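Local coordinates for exoribonuclease II, mitochondrial (Candida glabrata, PDB 6F3H), which degrades RNA from its 3' end as the exoribonuclease component of the yeast mitochondrial RNA degradosome, probably by metal-dependent hydrolysis as in other RNB-family enzymes, at residues Val36-Leu41 and Ile82-Lys87; Pro62-Ala67 and Ala76-Val81; Arg633-Leu638 and Ser671-Ser676. The protein carries 1 engineered substitution. All coordinates share one frame; numbering follows the deposited sequence.

Interaction 1: Val36-Leu41 and Ile82-Lys87; sequences VGDIVL and ILRIPK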
loop_
_atom_site.group_PDB
_atom_site.type_symbol
_atom_site.label_atom_id
_atom_site.label_comp_id
_atom_site.label_asym_id
_atom_site.label_seq_id
_atom_site.Cartn_x
_atom_site.Cartn_y
_atom_site.Cartn_z
ATOM N N VAL A 36 -17.334 19.013 1.491
ATOM C CA VAL A 36 -17.891 19.959 0.525
ATOM C C VAL A 36 -17.014 21.205 0.474
ATOM O O VAL A 36 -16.450 21.636 1.485
ATOM C CB VAL A 36 -19.359 20.297 0.846
ATOM C CG1 VAL A 36 -20.159 19.039 1.145
ATOM C CG2 VAL A 36 -19.438 21.230 2.012
ATOM N N GLY A 37 -16.838 21.750 -0.718
ATOM C CA GLY A 37 -15.911 22.829 -0.939
ATOM C C GLY A 37 -14.591 22.364 -1.497
ATOM O O GLY A 37 -13.824 23.176 -2.034
ATOM N N ASP A 38 -14.304 21.080 -1.352
ATOM C CA ASP A 38 -13.096 20.526 -1.920
ATOM C C ASP A 38 -13.187 20.613 -3.432
ATOM O O ASP A 38 -14.269 20.507 -4.006
ATOM C CB ASP A 38 -12.918 19.083 -1.465
ATOM C CG ASP A 38 -12.372 18.975 -0.045
ATOM O OD1 ASP A 38 -11.865 19.986 0.485
ATOM O OD2 ASP A 38 -12.404 17.866 0.520
ATOM N N ILE A 39 -12.076 20.906 -4.077
ATOM C CA ILE A 39 -12.040 20.928 -5.531
ATOM C C ILE A 39 -11.311 19.685 -6.020
ATOM O O ILE A 39 -10.204 19.385 -5.564
ATOM C CB ILE A 39 -11.414 22.217 -6.074
ATOM C CG1 ILE A 39 -12.392 23.374 -5.857
ATOM C CG2 ILE A 39 -11.090 22.069 -7.522
ATOM C CD1 ILE A 39 -11.885 24.720 -6.364
ATOM N N VAL A 40 -11.957 18.921 -6.901
ATOM C CA VAL A 40 -11.488 17.584 -7.218
ATOM C C VAL A 40 -11.326 17.406 -8.712
ATOM O O VAL A 40 -11.962 18.073 -9.526
ATOM C CB VAL A 40 -12.441 16.508 -6.696
ATOM C CG1 VAL A 40 -12.434 16.561 -5.228
ATOM C CG2 VAL A 40 -13.804 16.796 -7.232
ATOM N N LEU A 41 -10.477 16.454 -9.049
ATOM C CA LEU A 41 -10.452 15.827 -10.352
ATOM C C LEU A 41 -11.005 14.420 -10.202
ATOM O O LEU A 41 -10.610 13.687 -9.295
ATOM C CB LEU A 41 -9.040 15.767 -10.907
ATOM C CG LEU A 41 -8.680 16.904 -11.831
ATOM C CD1 LEU A 41 -7.547 16.409 -12.678
ATOM C CD2 LEU A 41 -9.874 17.354 -12.678
ATOM N N ILE A 82 -9.272 11.858 -8.144
ATOM C CA ILE A 82 -7.859 11.668 -8.471
ATOM C C ILE A 82 -6.971 12.680 -7.782
ATOM O O ILE A 82 -5.808 12.376 -7.468
ATOM C CB ILE A 82 -7.617 11.731 -9.992
ATOM C CG1 ILE A 82 -8.737 11.067 -10.741
ATOM C CG2 ILE A 82 -6.504 10.849 -10.319
ATOM C CD1 ILE A 82 -8.531 11.193 -12.214
ATOM N N LEU A 83 -7.452 13.910 -7.600
ATOM C CA LEU A 83 -6.741 14.848 -6.755
ATOM C C LEU A 83 -7.737 15.803 -6.140
ATOM O O LEU A 83 -8.826 16.023 -6.667
ATOM C CB LEU A 83 -5.639 15.619 -7.501
ATOM C CG LEU A 83 -5.845 16.497 -8.727
ATOM C CD1 LEU A 83 -6.326 17.871 -8.328
ATOM C CD2 LEU A 83 -4.525 16.611 -9.456
ATOM N N ARG A 84 -7.323 16.395 -5.026
ATOM C CA ARG A 84 -8.214 17.130 -4.155
ATOM C C ARG A 84 -7.509 18.390 -3.695
ATOM O O ARG A 84 -6.308 18.360 -3.403
ATOM C CB ARG A 84 -8.615 16.274 -2.954
ATOM C CG ARG A 84 -9.162 17.013 -1.755
ATOM C CD ARG A 84 -9.551 16.018 -0.669
ATOM N NE ARG A 84 -9.674 16.579 0.678
ATOM C CZ ARG A 84 -8.849 16.311 1.687
ATOM N NH1 ARG A 84 -7.823 15.488 1.515
ATOM N NH2 ARG A 84 -9.052 16.875 2.878
ATOM N N ILE A 85 -8.271 19.480 -3.635
ATOM C CA ILE A 85 -7.833 20.787 -3.167
ATOM C C ILE A 85 -8.749 21.170 -2.019
ATOM O O ILE A 85 -9.950 21.363 -2.236
ATOM C CB ILE A 85 -7.919 21.859 -4.263
ATOM C CG1 ILE A 85 -6.965 21.540 -5.394
ATOM C CG2 ILE A 85 -7.623 23.213 -3.667
ATOM C CD1 ILE A 85 -5.555 21.621 -4.943
ATOM N N PRO A 86 -8.236 21.330 -0.806
ATOM C CA PRO A 86 -9.118 21.525 0.348
ATOM C C PRO A 86 -9.755 22.911 0.352
ATOM O O PRO A 86 -9.266 23.859 -0.269
ATOM C CB PRO A 86 -8.183 21.308 1.547
ATOM C CG PRO A 86 -6.997 20.515 0.980
ATOM C CD PRO A 86 -6.840 21.091 -0.393
ATOM N N LYS A 87 -10.894 22.998 1.039
ATOM C CA LYS A 87 -11.662 24.240 1.177
ATOM C C LYS A 87 -10.815 25.510 1.418
ATOM O O LYS A 87 -11.305 26.552 1.885
ATOM C CB LYS A 87 -12.661 24.066 2.320
ATOM C CG LYS A 87 -13.591 22.884 2.143
ATOM C CD LYS A 87 -14.116 22.412 3.482
ATOM C CE LYS A 87 -15.322 23.206 3.920
ATOM N NZ LYS A 87 -16.149 22.407 4.858
#
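Strand 39-42 and the outermost strand 81-85 run antiparallel here, and their tight part is the run from Ile39 to Leu41. Ile39 and Ile85 form a hydrogen-bonded pair: Ile39 N reaches Ile85 O at 2.8 Å, almost straight and on a lone pair, while Ile85 N returns to Ile39 O at a more bent angle. On one side of the sheet Ile39 CB meets Ile85 CB at 4.0 Å. There too Leu41 CB packs on Leu83 CG at 3.9 Å; helix 212-226 covers this side through Leu215, Leu216 and Tyr219. At Leu41 the pairing slips into a classic beta bulge, with Ile82 and Leu83 both facing that one residue of this five-stranded antiparallel sheet. Beyond Ile39 the ladder gives way to a buried salt bridge. Arg84, extended from CG to NE, brings NE to Asp38 OD2 at 3.0 Å; OD2 lies near the guanidinium plane at its edge, with the carboxylate turned 64° from it, so NE meets OD2 from above the carboxylate plane. Asn35 N also binds OD2, and Leu240 O takes Arg84 NH1. The loose, solvent side is Lys87: its N gives Asp38 OD1 a weak bond, and its exposed side chain runs its methylenes past Val36 O.

Interaction 2: Pro62-Ala67 and Ala76-Val81; sequences PRYTFA and AMKNSV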
loop_
_atom_site.group_PDB
_atom_site.type_symbol
_atom_site.label_atom_id
_atom_site.label_comp_id
_atom_site.label_asym_id
_atom_site.label_seq_id
_atom_site.Cartn_x
_atom_site.Cartn_y
_atom_site.Cartn_z
ATOM N N PRO A 62 -24.051 5.688 -1.214
ATOM C CA PRO A 62 -22.972 6.334 -0.466
ATOM C C PRO A 62 -22.070 7.183 -1.346
ATOM O O PRO A 62 -20.878 7.322 -1.051
ATOM C CB PRO A 62 -22.208 5.146 0.122
ATOM C CG PRO A 62 -22.480 4.017 -0.856
ATOM C CD PRO A 62 -23.606 4.413 -1.783
ATOM N N ARG A 63 -22.607 7.767 -2.416
ATOM C CA ARG A 63 -21.764 8.573 -3.278
ATOM C C ARG A 63 -21.824 10.047 -2.934
ATOM O O ARG A 63 -22.830 10.576 -2.452
ATOM C CB ARG A 63 -22.094 8.395 -4.750
ATOM C CG ARG A 63 -22.161 6.980 -5.139
ATOM C CD ARG A 63 -22.838 6.890 -6.441
ATOM N NE ARG A 63 -24.233 7.251 -6.316
ATOM C CZ ARG A 63 -25.049 7.346 -7.354
ATOM N NH1 ARG A 63 -24.594 7.128 -8.592
ATOM N NH2 ARG A 63 -26.311 7.687 -7.149
ATOM N N TYR A 64 -20.721 10.704 -3.232
ATOM C CA TYR A 64 -20.631 12.126 -3.077
ATOM C C TYR A 64 -21.230 12.803 -4.279
ATOM O O TYR A 64 -21.229 12.273 -5.389
ATOM C CB TYR A 64 -19.184 12.535 -2.943
ATOM C CG TYR A 64 -18.591 12.143 -1.632
ATOM C CD1 TYR A 64 -18.221 10.830 -1.373
ATOM C CD2 TYR A 64 -18.400 13.088 -0.643
ATOM C CE1 TYR A 64 -17.671 10.476 -0.152
ATOM C CE2 TYR A 64 -17.855 12.751 0.560
ATOM C CZ TYR A 64 -17.486 11.450 0.815
ATOM O OH TYR A 64 -16.934 11.159 2.050
ATOM N N THR A 65 -21.678 14.023 -4.064
ATOM C CA THR A 65 -22.206 14.824 -5.141
ATOM C C THR A 65 -21.175 15.872 -5.469
ATOM O O THR A 65 -20.699 16.583 -4.583
ATOM C CB THR A 65 -23.502 15.492 -4.751
ATOM O OG1 THR A 65 -24.328 14.542 -4.065
ATOM C CG2 THR A 65 -24.183 16.006 -5.978
ATOM N N PHE A 66 -20.802 15.928 -6.721
ATOM C CA PHE A 66 -19.873 16.925 -7.192
ATOM C C PHE A 66 -20.573 17.771 -8.231
ATOM O O PHE A 66 -21.461 17.293 -8.931
ATOM C CB PHE A 66 -18.666 16.287 -7.789
ATOM C CG PHE A 66 -18.002 15.358 -6.889
ATOM C CD1 PHE A 66 -18.493 14.083 -6.701
ATOM C CD2 PHE A 66 -16.870 15.751 -6.220
ATOM C CE1 PHE A 66 -17.846 13.211 -5.862
ATOM C CE2 PHE A 66 -16.221 14.900 -5.383
ATOM C CZ PHE A 66 -16.708 13.622 -5.200
ATOM N N ALA A 67 -20.158 19.022 -8.343
ATOM C CA ALA A 67 -20.738 19.933 -9.306
ATOM C C ALA A 67 -19.676 20.331 -10.322
ATOM O O ALA A 67 -18.541 20.646 -9.950
ATOM C CB ALA A 67 -21.297 21.155 -8.593
ATOM N N ALA A 76 -20.322 10.352 -7.394
ATOM C CA ALA A 76 -19.185 9.487 -7.619
ATOM C C ALA A 76 -18.693 8.920 -6.310
ATOM O O ALA A 76 -18.881 9.508 -5.244
ATOM C CB ALA A 76 -18.040 10.220 -8.319
HETATM N N MSE A 77 -18.054 7.762 -6.416
HETATM C CA MSE A 77 -17.393 7.143 -5.293
HETATM C C MSE A 77 -16.258 8.006 -4.852
HETATM O O MSE A 77 -15.496 8.509 -5.664
HETATM C CB MSE A 77 -16.867 5.752 -5.648
HETATM C CG MSE A 77 -17.931 4.681 -5.600
HETATM SE SE MSE A 77 -19.161 4.961 -4.104
HETATM C CE MSE A 77 -20.576 3.705 -4.614
ATOM N N LYS A 78 -16.149 8.152 -3.546
ATOM C CA LYS A 78 -15.010 8.804 -2.937
ATOM C C LYS A 78 -13.711 8.511 -3.676
ATOM O O LYS A 78 -12.897 9.407 -3.875
ATOM C CB LYS A 78 -14.920 8.343 -1.489
ATOM C CG LYS A 78 -13.660 8.740 -0.794
ATOM C CD LYS A 78 -13.590 8.060 0.576
ATOM C CE LYS A 78 -12.772 6.754 0.557
ATOM N NZ LYS A 78 -11.383 6.904 1.125
ATOM N N ASN A 79 -13.509 7.274 -4.103
ATOM C CA ASN A 79 -12.248 6.897 -4.724
ATOM C C ASN A 79 -12.167 7.242 -6.193
ATOM O O ASN A 79 -11.104 7.060 -6.798
ATOM C CB ASN A 79 -12.024 5.422 -4.530
ATOM C CG ASN A 79 -11.908 5.095 -3.103
ATOM O OD1 ASN A 79 -12.839 5.340 -2.339
ATOM N ND2 ASN A 79 -10.754 4.605 -2.697
ATOM N N SER A 80 -13.250 7.738 -6.777
ATOM C CA SER A 80 -13.127 8.298 -8.106
ATOM C C SER A 80 -12.381 9.621 -8.104
ATOM O O SER A 80 -12.161 10.171 -9.177
ATOM C CB SER A 80 -14.504 8.496 -8.730
ATOM O OG SER A 80 -15.207 7.269 -8.825
ATOM N N VAL A 81 -12.025 10.156 -6.938
ATOM C CA VAL A 81 -11.293 11.415 -6.835
ATOM C C VAL A 81 -9.812 11.185 -7.116
ATOM O O VAL A 81 -9.144 10.452 -6.375
ATOM C CB VAL A 81 -11.490 12.056 -5.458
ATOM C CG1 VAL A 81 -10.542 13.228 -5.318
ATOM C CG2 VAL A 81 -12.923 12.520 -5.302
#
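Tyr64 and Ala76 form an antiparallel hydrogen-bonded pair, with Tyr64 N to Ala76 O at 3.0 Å and Ala76 N to Tyr64 O at 2.9 Å, both donors lying in the carbonyl planes they meet. Ala76 is the last residue of strand 73-76, so the two-bond ring closes the pairing of adjacent strands in the antiparallel sheet. Beyond it the chain turns through the 3-10 segment 78-80, with Ser80 N bonded to Met77 O, and Val81 starts the strand at the far edge of the same sheet. The side chains spread around this one pair. The Tyr64 side chain, CG anti to the carbonyl carbon (chi1 -72°), runs alongside that of Lys78 in the same direction, and its CE1 touches Lys78 CB at 3.7 Å. Two residues further on, the Phe66 ring reaches both ends of the turn: CE1 lies 3.9 Å from Ala76 CB, while CZ meets Val81 CG2 at 3.9 Å. Ala76 O lies at the edge of that ring, in its plane. Val40 and Leu42 of strand 39-42 continue the apolar layer around Phe66 and Val81. At the partly exposed margin, selenomethionine Met77 bends at chi2 (-39°) and crosses Arg63 obliquely, its CE 3.7 Å from Arg63 CG and 4.2 Å from Pro62 CD. The polar ends lead elsewhere: Lys78 NZ makes a weak bond to Thr238 O, and Ser80 OG bonds to Gln44 NE2. Across the segments, then, directional bonding is confined to the backbone of one residue pair, and the side chains add apolar contact. Such chemistry implies a turn whose entry is set by two peptide hydrogen bonds and whose exit, at Val81, adds apolar packing on Phe66.

Interaction 3: Arg633-Leu638 and Ser671-Ser676; sequences RCYNGL and SQLSSS. With nucleotides of chain C.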
loop_
_atom_site.group_PDB
_atom_site.type_symbol
_atom_site.label_atom_id
_atom_site.label_comp_id
_atom_site.label_asym_id
_atom_site.label_seq_id
_atom_site.Cartn_x
_atom_site.Cartn_y
_atom_site.Cartn_z
ATOM N N ARG A 633 1.015 6.486 12.396
ATOM C CA ARG A 633 0.038 5.890 11.510
ATOM C C ARG A 633 -1.316 6.351 12.015
ATOM O O ARG A 633 -1.656 6.113 13.177
ATOM C CB ARG A 633 0.129 4.367 11.515
ATOM C CG ARG A 633 -1.146 3.724 10.986
ATOM C CD ARG A 633 -1.054 2.225 10.853
ATOM N NE ARG A 633 0.288 1.800 10.506
ATOM C CZ ARG A 633 0.689 0.538 10.556
ATOM N NH1 ARG A 633 -0.167 -0.403 10.955
ATOM N NH2 ARG A 633 1.946 0.229 10.229
ATOM N N CYS A 634 -2.095 6.987 11.143
ATOM C CA CYS A 634 -3.284 7.724 11.538
ATOM C C CYS A 634 -4.470 7.218 10.755
ATOM O O CYS A 634 -4.325 6.508 9.764
ATOM C CB CYS A 634 -3.127 9.233 11.327
ATOM S SG CYS A 634 -1.474 9.818 11.685
ATOM N N TYR A 635 -5.655 7.588 11.225
ATOM C CA TYR A 635 -6.881 7.226 10.533
ATOM C C TYR A 635 -7.901 8.288 10.895
ATOM O O TYR A 635 -8.195 8.471 12.081
ATOM C CB TYR A 635 -7.364 5.825 10.926
ATOM C CG TYR A 635 -8.662 5.419 10.264
ATOM C CD1 TYR A 635 -9.859 5.983 10.659
ATOM C CD2 TYR A 635 -8.698 4.482 9.245
ATOM C CE1 TYR A 635 -11.053 5.652 10.058
ATOM C CE2 TYR A 635 -9.908 4.147 8.629
ATOM C CZ TYR A 635 -11.082 4.743 9.051
ATOM O OH TYR A 635 -12.310 4.460 8.496
ATOM N N ASN A 636 -8.460 8.952 9.875
ATOM C CA ASN A 636 -9.379 10.062 10.086
ATOM C C ASN A 636 -10.819 9.635 10.041
ATOM O O ASN A 636 -11.639 10.161 10.792
ATOM C CB ASN A 636 -9.223 11.140 9.019
ATOM C CG ASN A 636 -7.965 11.927 9.155
ATOM O OD1 ASN A 636 -7.249 11.806 10.142
ATOM N ND2 ASN A 636 -7.678 12.749 8.148
ATOM N N GLY A 637 -11.163 8.783 9.109
ATOM C CA GLY A 637 -12.553 8.514 8.894
ATOM C C GLY A 637 -13.064 9.476 7.856
ATOM O O GLY A 637 -12.315 10.250 7.251
ATOM N N LEU A 638 -14.373 9.441 7.668
ATOM C CA LEU A 638 -15.017 10.235 6.637
ATOM C C LEU A 638 -15.950 11.294 7.215
ATOM O O LEU A 638 -16.477 11.166 8.325
ATOM C CB LEU A 638 -15.800 9.343 5.671
ATOM C CG LEU A 638 -15.021 8.336 4.828
ATOM C CD1 LEU A 638 -15.942 7.548 3.935
ATOM C CD2 LEU A 638 -14.024 9.065 3.972
ATOM N N SER A 671 -19.015 1.134 2.826
ATOM C CA SER A 671 -19.210 2.334 2.036
ATOM C C SER A 671 -18.982 3.604 2.849
ATOM O O SER A 671 -19.116 4.702 2.287
ATOM C CB SER A 671 -20.625 2.322 1.454
ATOM N N GLN A 672 -18.651 3.471 4.148
ATOM C CA GLN A 672 -18.406 4.600 5.046
ATOM C C GLN A 672 -17.044 4.554 5.738
ATOM O O GLN A 672 -16.853 5.235 6.749
ATOM C CB GLN A 672 -19.509 4.694 6.101
ATOM C CG GLN A 672 -20.835 4.116 5.644
ATOM C CD GLN A 672 -21.963 4.463 6.577
ATOM O OE1 GLN A 672 -21.794 5.278 7.478
ATOM N NE2 GLN A 672 -23.128 3.861 6.360
ATOM N N LEU A 673 -16.085 3.796 5.221
ATOM C CA LEU A 673 -14.783 3.727 5.861
ATOM C C LEU A 673 -13.688 4.353 5.024
ATOM O O LEU A 673 -13.745 4.350 3.799
ATOM C CB LEU A 673 -14.372 2.299 6.138
ATOM C CG LEU A 673 -15.387 1.532 6.939
ATOM C CD1 LEU A 673 -15.016 0.063 6.830
ATOM C CD2 LEU A 673 -15.336 2.057 8.361
ATOM N N SER A 674 -12.678 4.863 5.716
ATOM C CA SER A 674 -11.454 5.421 5.163
ATOM C C SER A 674 -10.352 4.350 5.160
ATOM O O SER A 674 -10.619 3.155 5.353
ATOM C CB SER A 674 -11.082 6.656 6.000
ATOM O OG SER A 674 -9.828 7.215 5.649
ATOM N N SER A 675 -9.101 4.777 4.995
ATOM C CA SER A 675 -7.952 3.909 5.157
ATOM C C SER A 675 -6.936 4.647 6.007
ATOM O O SER A 675 -7.036 5.860 6.227
ATOM C CB SER A 675 -7.342 3.482 3.814
ATOM O OG SER A 675 -6.311 4.359 3.381
ATOM N N SER A 676 -5.966 3.898 6.504
ATOM C CA SER A 676 -4.975 4.455 7.399
ATOM C C SER A 676 -3.800 4.973 6.586
ATOM O O SER A 676 -3.539 4.525 5.467
ATOM C CB SER A 676 -4.547 3.414 8.444
ATOM O OG SER A 676 -3.350 2.735 8.097
ATOM P P G C 2 -7.526 -0.069 5.201
ATOM O OP1 G C 2 -6.356 0.869 5.164
ATOM O OP2 G C 2 -7.567 -1.437 4.606
ATOM O "O5'" G C 2 -7.972 -0.316 6.700
ATOM C "C5'" G C 2 -8.397 0.765 7.503
ATOM C "C4'" G C 2 -8.570 0.349 8.936
ATOM O "O4'" G C 2 -9.721 -0.509 9.076
ATOM C "C3'" G C 2 -7.440 -0.454 9.533
ATOM O "O3'" G C 2 -6.373 0.380 9.918
ATOM C "C2'" G C 2 -8.121 -1.162 10.691
ATOM O "O2'" G C 2 -8.272 -0.302 11.805
ATOM C "C1'" G C 2 -9.501 -1.434 10.108
ATOM N N9 G C 2 -9.534 -2.734 9.478
ATOM C C8 G C 2 -9.488 -2.893 8.121
ATOM N N7 G C 2 -9.522 -4.141 7.796
ATOM C C5 G C 2 -9.588 -4.798 9.017
ATOM C C6 G C 2 -9.646 -6.171 9.266
ATOM O O6 G C 2 -9.643 -7.041 8.392
ATOM N N1 G C 2 -9.708 -6.460 10.646
ATOM C C2 G C 2 -9.714 -5.533 11.684
ATOM N N2 G C 2 -9.783 -6.041 12.950
ATOM N N3 G C 2 -9.657 -4.211 11.441
ATOM C C4 G C 2 -9.597 -3.947 10.099
ATOM P P A C 1 -10.274 1.689 -0.144
ATOM O OP1 A C 1 -8.867 1.684 -0.602
ATOM O OP2 A C 1 -10.726 2.683 0.872
ATOM O "O5'" A C 1 -10.469 0.214 0.412
ATOM C "C5'" A C 1 -9.752 -0.210 1.555
ATOM C "C4'" A C 1 -10.460 0.208 2.820
ATOM O "O4'" A C 1 -11.780 -0.399 2.857
ATOM C "C3'" A C 1 -9.794 -0.254 4.100
ATOM O "O3'" A C 1 -8.795 0.614 4.553
ATOM C "C2'" A C 1 -10.955 -0.416 5.062
ATOM O "O2'" A C 1 -11.378 0.853 5.538
ATOM C "C1'" A C 1 -12.021 -0.960 4.124
ATOM N N9 A C 1 -11.909 -2.418 3.950
ATOM C C8 A C 1 -10.780 -3.206 3.972
ATOM N N7 A C 1 -11.015 -4.466 3.743
ATOM C C5 A C 1 -12.386 -4.505 3.541
ATOM C C6 A C 1 -13.257 -5.560 3.255
ATOM N N6 A C 1 -12.839 -6.823 3.123
ATOM N N1 A C 1 -14.571 -5.269 3.109
ATOM C C2 A C 1 -14.976 -4.003 3.246
ATOM N N3 A C 1 -14.254 -2.920 3.515
ATOM C C4 A C 1 -12.953 -3.251 3.652
ATOM P P A C 3 -4.896 -0.188 9.915
ATOM O OP1 A C 3 -3.936 0.879 10.300
ATOM O OP2 A C 3 -4.722 -0.888 8.642
ATOM O "O5'" A C 3 -4.960 -1.314 11.042
ATOM C "C5'" A C 3 -5.121 -0.970 12.406
ATOM C "C4'" A C 3 -5.070 -2.182 13.304
ATOM O "O4'" A C 3 -6.247 -3.004 13.092
ATOM C "C3'" A C 3 -3.896 -3.130 13.085
ATOM O "O3'" A C 3 -2.715 -2.695 13.728
ATOM C "C2'" A C 3 -4.438 -4.455 13.597
ATOM O "O2'" A C 3 -4.414 -4.520 15.004
ATOM C "C1'" A C 3 -5.893 -4.364 13.148
ATOM N N9 A C 3 -5.989 -4.868 11.790
ATOM C C8 A C 3 -5.862 -4.180 10.620
ATOM N N7 A C 3 -5.960 -4.944 9.574
ATOM C C5 A C 3 -6.138 -6.189 10.125
ATOM C C6 A C 3 -6.307 -7.424 9.540
ATOM N N6 A C 3 -6.323 -7.593 8.221
ATOM N N1 A C 3 -6.456 -8.471 10.383
ATOM C C2 A C 3 -6.441 -8.271 11.717
ATOM N N3 A C 3 -6.287 -7.141 12.390
ATOM C C4 A C 3 -6.138 -6.162 11.499
HETATM O O HOH W 1 -15.680 7.386 8.808
#
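Within the RNB domain, the loop leading into strand 677-679 lies against the end of strand 632-634, its antiparallel partner in a two-stranded sheet, and together they border the bound RNA. Tyr635 carries the contact. Its CB sets CG anti to the backbone N (chi1 178°), which sends the ring along the loop. CD2 meets Ser675 C at 3.7 Å; CE2 comes to Ser674 O at 3.5 Å, an oxygen that lies at the ring edge; CZ lies 3.6 Å from Ser674 CB, and Ser674 OG stands over one face near the rim. At the tip, OH accepts a bond from Ser674 N at 2.8 Å. Ser674 O, on the same residue, accepts a hydrogen bond from O2' of A1 of chain C, a contact suited to a ribose 2'-hydroxyl. Phosphates of the next two nucleotides meet Ser676: its N bonds weakly to OP1 of G2 of chain C, and its OG bonds to OP1 of A3 of chain C. Arg633 NH1 forms a salt bridge with a further phosphate of the bound RNA. At the other end Leu638 CD1 packs on Gln672 C at 3.7 Å, and one water accepts from Leu638 N at 2.7 Å while donating to Gln672 O.

Interactions 1 and 2 belong to the same antiparallel sheet, with 2 nested along the chain inside the loop that 1 closes; Val40 CG2 touches Phe66 CD2 and joins their apolar layers. Interaction 1 is partly buried and mixes a strand ladder with a salt bridge, whereas interaction 2 is buried and its side-chain contacts are largely apolar. Interaction 3, also buried and within the RNB domain, is where backbone atoms and the Ser676 hydroxyl bond to RNA. It meets interaction 2 where Pro62 packs on Ser671 and Lys78 on Leu638, but it does not touch interaction 1, whose centre is about 17 Å from its own.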